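Local coordinates for protein CopC (Methylosinus trichosporium OB3b, PDB 5ICU) that binds copper(II) and, as a periplasmic CopC-family protein with a cupredoxin-like fold, probably takes part in copper homeostasis, at residues P66-V70 and G71-V75. Residues are numbered along the deposited sequence; the frame is centred on the assembly and turned at random.
Sequences PELAV and GSYVV. With GOL (glycerol), chain E.
At Val-70 and Gly-71 the backbone swings from the loop after strand 60-64 into strand 71-80, Gly-71 taking a phi of 141° at which a CB would collide with Val-70 O. The turn is a tyrosine corner, a motif of Greek-key beta-sandwiches, here in its Leu-x-x-Gly-x-Tyr form. Tyr-73 CG sits anti to the carbonyl carbon (chi1 -64°), which carries the ring back under the loop. There Tyr-73 OH donates to Ala-69 O, four residues earlier, at 2.6 Å, tilted 23° from the carbonyl plane. Leu-68 lies across the ring, CD1 over the centre of one face, 4.1 Å from the Tyr-73 centroid, while Leu-68 CB comes within 3.8 Å of Tyr-73 CZ. Leu-68 also packs on Phe-93 of strand 86-95 and Val-47 of strand 46-50, and Tyr-73 on Ile-39 of strand 36-40. A phenylalanine in place of Tyr-73 would probably leave Ala-69 O without its hydroxyl partner and the loop freer to shift. A glycerol, probably from the crystallisation liquor, extends the network: its O1 donates to Glu-67 O, and its O2 accepts from Ala-69 N at 2.9 Å while donating to Tyr-73 OH at 2.8 Å.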
loop_
_atom_site.group_PDB
_atom_site.type_symbol
_atom_site.label_atom_id
_atom_site.label_comp_id
_atom_site.label_asym_id
_atom_site.label_seq_id
_atom_site.Cartn_x
_atom_site.Cartn_y
_atom_site.Cartn_z
ATOM N N PRO A 66 3.756 7.135 -7.583
ATOM C CA PRO A 66 3.920 7.777 -8.906
ATOM C C PRO A 66 2.862 7.264 -9.850
ATOM O O PRO A 66 2.066 6.387 -9.521
ATOM C CB PRO A 66 5.290 7.278 -9.361
ATOM C CG PRO A 66 5.358 5.908 -8.757
ATOM C CD PRO A 66 4.653 5.971 -7.422
ATOM N N GLU A 67 2.778 7.846 -11.032
ATOM C CA GLU A 67 1.890 7.405 -12.054
ATOM C C GLU A 67 2.207 5.998 -12.452
ATOM O O GLU A 67 3.347 5.722 -12.859
ATOM C CB GLU A 67 1.990 8.346 -13.267
ATOM C CG GLU A 67 1.059 8.002 -14.407
ATOM C CD GLU A 67 -0.424 8.165 -14.102
ATOM O OE1 GLU A 67 -0.777 8.782 -13.095
ATOM O OE2 GLU A 67 -1.265 7.734 -14.942
ATOM N N LEU A 68 1.234 5.121 -12.276
ATOM C CA LEU A 68 1.369 3.710 -12.575
ATOM C C LEU A 68 0.792 3.358 -13.937
ATOM O O LEU A 68 -0.384 3.590 -14.193
ATOM C CB LEU A 68 0.668 2.868 -11.515
ATOM C CG LEU A 68 1.123 3.030 -10.050
ATOM C CD1 LEU A 68 0.395 2.029 -9.205
ATOM C CD2 LEU A 68 2.615 2.881 -9.890
ATOM N N ALA A 69 1.624 2.711 -14.756
ATOM C CA ALA A 69 1.209 2.154 -16.009
ATOM C C ALA A 69 0.129 1.110 -15.817
ATOM O O ALA A 69 0.050 0.461 -14.773
ATOM C CB ALA A 69 2.410 1.553 -16.714
ATOM N N VAL A 70 -0.721 0.925 -16.791
ATOM C CA VAL A 70 -1.701 -0.123 -16.810
ATOM C C VAL A 70 -0.993 -1.464 -16.580
ATOM O O VAL A 70 0.066 -1.732 -17.164
ATOM C CB VAL A 70 -2.491 -0.079 -18.165
ATOM C CG1 VAL A 70 -3.269 -1.335 -18.386
ATOM C CG2 VAL A 70 -3.373 1.144 -18.229
ATOM N N GLY A 71 -1.598 -2.281 -15.731
ATOM C CA GLY A 71 -1.116 -3.602 -15.402
ATOM C C GLY A 71 -1.308 -3.914 -13.925
ATOM O O GLY A 71 -1.979 -3.197 -13.184
ATOM N N SER A 72 -0.727 -5.043 -13.524
ATOM C CA SER A 72 -0.894 -5.529 -12.161
ATOM C C SER A 72 0.312 -5.156 -11.294
ATOM O O SER A 72 1.449 -5.012 -11.773
ATOM C CB SER A 72 -1.096 -7.028 -12.156
ATOM O OG SER A 72 0.117 -7.700 -12.414
ATOM N N TYR A 73 0.005 -4.950 -10.010
ATOM C CA TYR A 73 0.963 -4.536 -8.984
ATOM C C TYR A 73 0.749 -5.307 -7.713
ATOM O O TYR A 73 -0.339 -5.779 -7.439
ATOM C CB TYR A 73 0.825 -3.020 -8.700
ATOM C CG TYR A 73 1.170 -2.160 -9.888
ATOM C CD1 TYR A 73 0.199 -1.855 -10.835
ATOM C CD2 TYR A 73 2.447 -1.716 -10.104
ATOM C CE1 TYR A 73 0.514 -1.136 -11.964
ATOM C CE2 TYR A 73 2.775 -0.999 -11.240
ATOM C CZ TYR A 73 1.802 -0.705 -12.159
ATOM O OH TYR A 73 2.149 0.019 -13.302
ATOM N N VAL A 74 1.802 -5.392 -6.920
ATOM C CA VAL A 74 1.703 -5.901 -5.567
ATOM C C VAL A 74 2.120 -4.819 -4.622
ATOM O O VAL A 74 3.156 -4.179 -4.794
ATOM C CB VAL A 74 2.532 -7.198 -5.399
ATOM C CG1 VAL A 74 2.797 -7.525 -3.937
ATOM C CG2 VAL A 74 1.790 -8.356 -6.063
ATOM N N VAL A 75 1.287 -4.637 -3.596
ATOM C CA VAL A 75 1.601 -3.823 -2.455
ATOM C C VAL A 75 2.115 -4.763 -1.410
ATOM O O VAL A 75 1.406 -5.705 -1.048
ATOM C CB VAL A 75 0.336 -3.114 -1.927
ATOM C CG1 VAL A 75 0.678 -2.395 -0.629
ATOM C CG2 VAL A 75 -0.234 -2.150 -2.968
HETATM C C1 GOL E . 5.926 3.546 -13.849
HETATM O O1 GOL E . 5.546 4.281 -12.670
HETATM C C2 GOL E . 5.614 2.086 -13.561
HETATM O O2 GOL E . 4.197 1.958 -13.583
HETATM C C3 GOL E . 6.229 1.072 -14.523
HETATM O O3 GOL E . 6.579 -0.124 -13.802
#